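Local structure of carbohydrate-binding module family 14 protein (Pseudocercospora fuligena, 4Z4A) at residues Q57-D62 against I69-P74; P74-L79 against K86-P91; G78-D83 against E92-G97. The protein probably binds chitin through its family 14 carbohydrate-binding module, as an Avr4 avirulence effector of the kind recognised by the Cf-4 receptor. All blocks are in the same frame, centred on the assembly; numbering follows the deposited sequence.

Contact 1: residues Q57-D62 against I69-P74; sequences QCSPAD and IIHEMP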
# COMPACT_ATOMS: atom_id res chain seq x y z
N GLN B 57 -0.55 -0.29 -8.62
CA GLN B 57 0.70 -0.42 -7.86
C GLN B 57 1.66 -1.20 -8.71
O GLN B 57 1.30 -2.29 -9.24
CB GLN B 57 0.48 -1.13 -6.55
CG GLN B 57 1.74 -1.28 -5.71
CD GLN B 57 1.41 -1.59 -4.26
OE1 GLN B 57 0.25 -1.67 -3.90
NE2 GLN B 57 2.42 -1.75 -3.44
N CYS B 58 2.89 -0.68 -8.83
CA CYS B 58 4.00 -1.39 -9.45
C CYS B 58 4.85 -2.05 -8.38
O CYS B 58 5.24 -1.44 -7.41
CB CYS B 58 4.84 -0.47 -10.32
SG CYS B 58 3.98 -0.14 -11.86
N SER B 59 5.07 -3.36 -8.53
CA SER B 59 5.92 -4.09 -7.62
C SER B 59 7.24 -4.39 -8.32
O SER B 59 7.24 -4.80 -9.46
CB SER B 59 5.28 -5.41 -7.18
OG SER B 59 4.19 -5.20 -6.28
N PRO B 60 8.37 -4.20 -7.64
CA PRO B 60 9.59 -4.63 -8.34
C PRO B 60 9.57 -6.12 -8.67
O PRO B 60 9.02 -6.87 -7.88
CB PRO B 60 10.69 -4.40 -7.30
CG PRO B 60 10.12 -3.31 -6.41
CD PRO B 60 8.66 -3.66 -6.30
N ALA B 61 10.13 -6.49 -9.82
CA ALA B 61 9.98 -7.89 -10.30
C ALA B 61 10.74 -8.83 -9.40
O ALA B 61 10.32 -9.97 -9.14
CB ALA B 61 10.47 -8.01 -11.72
N ASP B 62 11.86 -8.33 -8.93
CA ASP B 62 12.71 -9.07 -8.05
C ASP B 62 13.65 -8.10 -7.36
O ASP B 62 13.57 -6.87 -7.57
CB ASP B 62 13.49 -10.12 -8.88
CG ASP B 62 14.25 -9.50 -10.04
OD1 ASP B 62 14.87 -8.43 -9.85
OD2 ASP B 62 14.25 -10.10 -11.16
N ILE B 69 6.29 -5.03 -12.02
CA ILE B 69 5.09 -5.77 -12.35
C ILE B 69 3.85 -4.96 -12.00
O ILE B 69 3.74 -4.44 -10.87
CB ILE B 69 5.07 -7.10 -11.58
CG1 ILE B 69 6.28 -7.96 -11.98
CG2 ILE B 69 3.76 -7.83 -11.84
CD1 ILE B 69 6.53 -9.10 -11.02
N ILE B 70 2.92 -4.84 -12.96
CA ILE B 70 1.68 -4.07 -12.79
C ILE B 70 0.69 -4.86 -11.96
O ILE B 70 0.43 -6.04 -12.24
CB ILE B 70 0.98 -3.77 -14.16
CG1 ILE B 70 1.77 -2.74 -14.97
CG2 ILE B 70 -0.47 -3.28 -14.00
CD1 ILE B 70 1.50 -1.30 -14.56
N HIS B 71 0.11 -4.19 -10.95
CA HIS B 71 -1.07 -4.67 -10.22
C HIS B 71 -2.18 -3.64 -10.29
O HIS B 71 -2.00 -2.50 -9.84
CB HIS B 71 -0.71 -4.92 -8.76
CG HIS B 71 0.34 -5.95 -8.57
ND1 HIS B 71 0.05 -7.30 -8.57
CD2 HIS B 71 1.68 -5.85 -8.41
CE1 HIS B 71 1.17 -7.99 -8.41
NE2 HIS B 71 2.17 -7.13 -8.31
N GLU B 72 -3.30 -3.99 -10.91
CA GLU B 72 -4.49 -3.14 -10.93
C GLU B 72 -5.27 -3.39 -9.65
O GLU B 72 -5.80 -4.46 -9.42
CB GLU B 72 -5.32 -3.41 -12.19
CG GLU B 72 -4.52 -3.08 -13.45
CD GLU B 72 -5.33 -3.29 -14.72
OE1 GLU B 72 -4.93 -4.14 -15.53
OE2 GLU B 72 -6.36 -2.61 -14.91
N MET B 73 -5.29 -2.41 -8.76
CA MET B 73 -5.84 -2.59 -7.43
C MET B 73 -7.18 -1.84 -7.28
O MET B 73 -7.29 -0.67 -7.69
CB MET B 73 -4.86 -2.04 -6.39
CG MET B 73 -3.44 -2.60 -6.44
SD MET B 73 -3.34 -4.37 -6.06
CE MET B 73 -3.80 -4.34 -4.32
N PRO B 74 -8.17 -2.46 -6.64
CA PRO B 74 -9.43 -1.76 -6.42
C PRO B 74 -9.40 -0.88 -5.15
O PRO B 74 -8.59 -1.11 -4.25
CB PRO B 74 -10.41 -2.92 -6.21
CG PRO B 74 -9.59 -3.93 -5.48
CD PRO B 74 -8.24 -3.86 -6.16
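Gln57 faces His71 and Ser59 faces Ile69 as hydrogen-bonded pairs of an antiparallel beta hairpin, formed by strands 54-60 and 68-74 of the three-stranded sheet in this chitin-binding Peritrophin-A type domain. The short strand segments run 147° apart, well short of 180°, which records the twist. Four backbone bonds fix the register: Gln57 N to His71 O, His71 N to Gln57 O, Ser59 N to Ile69 O and Ile69 N to Ser59 O, the last at 2.7 Å. Between the two pairs sits the non-hydrogen-bonded pair Cys58 and Ile70, where Cys58 CA reaches Ile69 O at 3.4 Å in a CA-H...O contact.

The His71 side chain can be followed outward. Its CB lies 3.3 Å from Gln57 O, the carbonyl oxygen that also accepts from His71 N. Chi1 of -61° sets CG beside the backbone N; with chi2 at -83° the ring is turned so that Gln57 O lies near its plane, at the edge. Farther out, His71 CD2 meets Ser59 OG at 3.4 Å, obliquely to the ring. His71 NE2, at the far end, has Ser59 CB 3.7 Å away. Ser59 OG itself is hydrogen-bonded to Leu39 O of the second subunit, and Pro41 of that subunit packs on Gln57, Ser59, His71 and Met73, so this face of the hairpin is part of the dimer contact.

On the face of Cys58 and Ile70, Cys58 SG is in a disulfide with Cys28, and Ile70 also packs on Cys28. At the end of the pairing, the Ile69 side chain reaches past Ser59 to the loop residue Ala61, its CD1 3.7 Å from Ala61 CA. Across the strands, Ile70 CD1 rests on Cys58 SG at 3.8 Å.

Contact 2: residues P74-L79 against K86-P91; sequences PCPSGL and KWCDWP. With EDO (1,2-ethanediol), chain M.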
# COMPACT_ATOMS: atom_id res chain seq x y z
N PRO B 74 -8.17 -2.46 -6.64
CA PRO B 74 -9.43 -1.76 -6.42
C PRO B 74 -9.40 -0.88 -5.15
O PRO B 74 -8.59 -1.11 -4.25
CB PRO B 74 -10.41 -2.92 -6.21
CG PRO B 74 -9.59 -3.93 -5.48
CD PRO B 74 -8.24 -3.86 -6.16
N CYS B 75 -10.26 0.12 -5.11
CA CYS B 75 -10.58 0.84 -3.90
C CYS B 75 -11.81 0.18 -3.32
O CYS B 75 -12.62 -0.40 -4.07
CB CYS B 75 -10.93 2.30 -4.18
SG CYS B 75 -9.46 3.28 -4.60
N PRO B 76 -12.03 0.35 -2.00
CA PRO B 76 -13.29 -0.05 -1.38
C PRO B 76 -14.48 0.62 -2.11
O PRO B 76 -14.39 1.75 -2.62
CB PRO B 76 -13.14 0.42 0.07
CG PRO B 76 -11.65 0.38 0.28
CD PRO B 76 -11.06 0.84 -1.01
N SER B 77 -15.61 -0.06 -2.16
CA SER B 77 -16.84 0.51 -2.72
C SER B 77 -17.08 1.92 -2.19
O SER B 77 -17.08 2.15 -0.99
CB SER B 77 -18.04 -0.37 -2.35
OG SER B 77 -19.27 0.13 -2.89
N GLY B 78 -17.29 2.87 -3.08
CA GLY B 78 -17.62 4.21 -2.67
C GLY B 78 -16.44 5.15 -2.47
O GLY B 78 -16.66 6.32 -2.16
N LEU B 79 -15.22 4.61 -2.56
CA LEU B 79 -14.01 5.43 -2.43
C LEU B 79 -13.39 5.57 -3.81
O LEU B 79 -13.55 4.69 -4.67
CB LEU B 79 -13.04 4.77 -1.45
CG LEU B 79 -13.54 4.52 -0.03
CD1 LEU B 79 -12.40 3.99 0.85
CD2 LEU B 79 -14.12 5.79 0.57
N LYS B 86 -1.98 9.62 -2.39
CA LYS B 86 -1.78 8.25 -2.95
C LYS B 86 -2.55 7.17 -2.18
O LYS B 86 -2.01 6.16 -1.68
CB LYS B 86 -0.28 7.90 -2.95
CG LYS B 86 0.52 8.86 -3.84
CD LYS B 86 0.34 8.50 -5.30
CE LYS B 86 1.16 9.42 -6.23
NZ LYS B 86 0.98 9.08 -7.66
N TRP B 87 -3.83 7.47 -1.97
CA TRP B 87 -4.69 6.48 -1.33
C TRP B 87 -6.10 6.55 -1.86
O TRP B 87 -6.51 7.53 -2.53
CB TRP B 87 -4.68 6.64 0.20
CG TRP B 87 -5.24 7.90 0.81
CD1 TRP B 87 -5.80 9.00 0.16
CD2 TRP B 87 -5.42 8.15 2.22
NE1 TRP B 87 -6.24 9.90 1.09
CE2 TRP B 87 -6.04 9.41 2.35
CE3 TRP B 87 -5.11 7.42 3.40
CZ2 TRP B 87 -6.30 9.99 3.58
CZ3 TRP B 87 -5.42 8.02 4.66
CH2 TRP B 87 -5.98 9.29 4.73
N CYS B 88 -6.85 5.52 -1.52
CA CYS B 88 -8.32 5.49 -1.73
C CYS B 88 -8.98 6.38 -0.68
O CYS B 88 -8.64 6.31 0.48
CB CYS B 88 -8.84 4.06 -1.65
SG CYS B 88 -8.16 3.00 -2.94
N ASP B 89 -9.91 7.24 -1.09
CA ASP B 89 -10.38 8.30 -0.19
C ASP B 89 -11.84 8.63 -0.56
O ASP B 89 -12.38 8.16 -1.56
CB ASP B 89 -9.42 9.50 -0.30
CG ASP B 89 -9.50 10.53 0.84
OD1 ASP B 89 -10.24 10.42 1.84
OD2 ASP B 89 -8.69 11.49 0.80
N TRP B 90 -12.44 9.40 0.34
CA TRP B 90 -13.82 9.89 0.13
C TRP B 90 -13.87 10.57 -1.23
O TRP B 90 -12.94 11.28 -1.62
CB TRP B 90 -14.19 10.85 1.25
CG TRP B 90 -14.33 10.18 2.57
CD1 TRP B 90 -13.40 9.99 3.51
CD2 TRP B 90 -15.54 9.59 3.08
NE1 TRP B 90 -13.91 9.30 4.60
CE2 TRP B 90 -15.24 9.07 4.37
CE3 TRP B 90 -16.85 9.49 2.59
CZ2 TRP B 90 -16.19 8.41 5.15
CZ3 TRP B 90 -17.81 8.86 3.39
CH2 TRP B 90 -17.47 8.35 4.64
N PRO B 91 -14.95 10.37 -1.97
CA PRO B 91 -15.11 10.94 -3.31
C PRO B 91 -14.87 12.42 -3.44
O PRO B 91 -14.38 12.87 -4.47
CB PRO B 91 -16.59 10.66 -3.65
CG PRO B 91 -16.93 9.48 -2.88
CD PRO B 91 -16.08 9.46 -1.64
C1 EDO M . -4.45 2.39 -1.40
O1 EDO M . -5.39 3.12 -0.61
C2 EDO M . -3.03 3.00 -1.36
O2 EDO M . -2.12 2.03 -0.81
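Cys75 and Cys88 turn their side chains directly at each other and close a disulfide, SG to SG 2.1 Å. In both residues SG stands beside the backbone N, anti to the carbonyl carbon. The S-S torsion of -77° gives the bridge a left-handed sense, and it ties the loop after strand 68-74 to strand 87-89. Pro76 packs beside the bridge through CD, 4.0 Å from Cys88 CB.

The loop then reverses in a type II beta turn, Pro76 to Leu79, with Gly78 at its third position, and this brings Leu79 alongside the strand. Leu79 packs against a single carbonyl: Asp89 O lies 3.3 Å from Leu79 CA, and CB and CD2 of Leu79 approach that oxygen from the same side. Past it, Gly78 O points at the Pro91 ring, 3.2 Å from Pro91 CD. Trp90 is directed elsewhere: its ring meets Trp90 of the second subunit edge-to-face, while its NE1 is hydrogen-bonded to Ser77 O of that subunit.

Cys88 N donates to O1 of an ethanediol, probably from the crystallisation liquor, 3.0 Å and nearly straight at 170°. No hydrogen bond joins the two segments, so the covalent S-S link, backed by van der Waals packing, holds them together; such a cross-link needs oxidising conditions, consistent with a secreted effector.

Contact 3: residues G78-D83 against E92-G97; sequences GLLWND and ENTTCG. With EDO (1,2-ethanediol), chain R.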
# COMPACT_ATOMS: atom_id res chain seq x y z
N GLY B 78 -17.29 2.87 -3.08
CA GLY B 78 -17.62 4.21 -2.67
C GLY B 78 -16.44 5.15 -2.47
O GLY B 78 -16.66 6.32 -2.16
N LEU B 79 -15.22 4.61 -2.56
CA LEU B 79 -14.01 5.43 -2.43
C LEU B 79 -13.39 5.57 -3.81
O LEU B 79 -13.55 4.69 -4.67
CB LEU B 79 -13.04 4.77 -1.45
CG LEU B 79 -13.54 4.52 -0.03
CD1 LEU B 79 -12.40 3.99 0.85
CD2 LEU B 79 -14.12 5.79 0.57
N LEU B 80 -12.71 6.68 -4.00
CA LEU B 80 -12.10 7.04 -5.25
C LEU B 80 -10.62 7.33 -4.98
O LEU B 80 -10.25 7.75 -3.90
CB LEU B 80 -12.75 8.28 -5.85
CG LEU B 80 -14.25 8.17 -6.19
CD1 LEU B 80 -14.66 9.47 -6.84
CD2 LEU B 80 -14.59 6.94 -7.03
N TRP B 81 -9.81 7.18 -6.01
CA TRP B 81 -8.38 7.52 -5.87
C TRP B 81 -8.13 8.99 -5.64
O TRP B 81 -8.73 9.86 -6.30
CB TRP B 81 -7.64 7.11 -7.11
CG TRP B 81 -6.13 7.19 -6.96
CD1 TRP B 81 -5.30 7.97 -7.68
CD2 TRP B 81 -5.31 6.43 -6.07
NE1 TRP B 81 -3.99 7.76 -7.31
CE2 TRP B 81 -3.97 6.78 -6.34
CE3 TRP B 81 -5.56 5.42 -5.12
CZ2 TRP B 81 -2.89 6.22 -5.64
CZ3 TRP B 81 -4.50 4.86 -4.44
CH2 TRP B 81 -3.18 5.26 -4.71
N ASN B 82 -7.24 9.27 -4.68
CA ASN B 82 -6.81 10.63 -4.36
C ASN B 82 -5.29 10.58 -4.54
O ASN B 82 -4.57 10.14 -3.64
CB ASN B 82 -7.16 11.00 -2.94
CG ASN B 82 -6.57 12.32 -2.46
OD1 ASN B 82 -5.75 12.99 -3.12
ND2 ASN B 82 -6.90 12.66 -1.24
N ASP B 83 -4.86 11.00 -5.72
CA ASP B 83 -3.41 10.97 -6.02
C ASP B 83 -2.54 11.91 -5.23
O ASP B 83 -1.30 11.68 -5.16
CB ASP B 83 -3.21 11.21 -7.51
CG ASP B 83 -1.92 10.58 -8.02
OD1 ASP B 83 -1.67 9.36 -7.86
OD2 ASP B 83 -1.13 11.36 -8.59
N GLU B 92 -15.18 13.19 -2.40
CA GLU B 92 -15.02 14.63 -2.46
C GLU B 92 -13.56 15.04 -2.58
O GLU B 92 -13.27 16.17 -2.95
CB GLU B 92 -15.62 15.31 -1.22
CG GLU B 92 -14.90 15.02 0.08
CD GLU B 92 -15.73 15.22 1.36
OE1 GLU B 92 -15.24 15.92 2.27
OE2 GLU B 92 -16.84 14.65 1.48
N ASN B 93 -12.68 14.12 -2.18
CA ASN B 93 -11.25 14.37 -2.26
C ASN B 93 -10.56 13.81 -3.48
O ASN B 93 -9.28 13.82 -3.56
CB ASN B 93 -10.60 13.75 -1.03
CG ASN B 93 -11.11 14.35 0.24
OD1 ASN B 93 -11.40 15.56 0.30
ND2 ASN B 93 -11.23 13.52 1.28
N THR B 94 -11.30 13.35 -4.47
CA THR B 94 -10.67 12.67 -5.60
C THR B 94 -9.91 13.61 -6.52
O THR B 94 -10.27 14.78 -6.70
CB THR B 94 -11.68 11.87 -6.42
OG1 THR B 94 -10.98 10.97 -7.26
CG2 THR B 94 -12.59 12.79 -7.25
N THR B 95 -8.83 13.08 -7.09
CA THR B 95 -8.10 13.70 -8.16
C THR B 95 -8.48 13.12 -9.55
O THR B 95 -7.90 13.51 -10.57
CB THR B 95 -6.60 13.47 -7.97
OG1 THR B 95 -6.36 12.04 -7.80
CG2 THR B 95 -6.12 14.24 -6.79
N CYS B 96 -9.44 12.20 -9.59
CA CYS B 96 -9.73 11.47 -10.82
C CYS B 96 -10.72 12.28 -11.65
O CYS B 96 -11.70 12.79 -11.11
CB CYS B 96 -10.33 10.12 -10.50
SG CYS B 96 -10.61 9.05 -11.96
N GLY B 97 -10.39 12.40 -12.92
CA GLY B 97 -11.17 13.19 -13.87
C GLY B 97 -11.93 12.35 -14.89
O GLY B 97 -12.60 12.91 -15.74
C1 EDO R . -2.68 12.85 -11.60
O1 EDO R . -1.79 13.38 -10.62
C2 EDO R . -3.97 12.40 -10.96
O2 EDO R . -4.91 12.08 -12.00
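Trp81 meets Thr94 where the backbone of Leu80-Asp83, largely strand, passes that of the Asn93-Cys96 loop at 85°, closer to perpendicular than to any strand pairing; the nearest CA atoms, those of Asn82 and Thr94, are 4.5 Å apart. The polar hub is Trp81 O. Thr94 OG1 donates to it at 2.7 Å, tilted somewhat from the carbonyl plane, and Thr95 N adds a weak bond at 3.3 Å. OG1 of Thr94 is anti to its own backbone N (chi1 -164°), beside the carbonyl carbon, and from there it also accepts from Cys96 N at 3.1 Å, which makes an ST turn. This hydroxyl thus bonds its own loop and the strand at once. Within the small two-stranded sheet of the domain, strand 80-82 pairs with 87-89, and the ST turn lies in the loop that follows 87-89; Cys96 in it is joined by a disulfide to Cys52.

Thr95 OG1 accepts from Asp83 N at 2.8 Å, and an N-H...O angle of 168° makes this bond nearly straight. Asn93 O sits over the amide of Asn82, nearest CG at 3.3 Å and only a little farther from ND2 and OD1; Asn82 ND2 is hydrogen-bonded to Asp89 OD2. Leu80 supplies the apolar part, with its CB and CD1 against Thr94. Trp81 stacks its ring on Tyr55 and sends NE1 to Asp83 OD1 at 2.9 Å, meeting the anti side of the carboxylate. That oxygen also forms a salt bridge with Lys86, while Asp83 OD2 accepts from O1 of an ethanediol at 2.9 Å.

How the contacts relate
Contacts 2 and 3 are close neighbours, centres 7 Å apart, and share Gly78 and Leu79: both reach the two-stranded sheet, in which Asp89 O to Leu80 N and Trp87 O to Asn82 N, each 2.9 Å, are probable hydrogen bonds. The Trp81 ring also packs against the backbone of Lys86 and Trp87. Contact 1 belongs to the other sheet; its centre is 18 Å from contact 2 and 20 Å from contact 3, and Pro74 is its sole sequence overlap with contact 2. The second subunit is within reach of many residues of contacts 1 and 2 but of just two in contact 3, where Leu79 packs on its counterpart. Ethanediol molecules lie near all three, but no bound sugar marks a chitin site here.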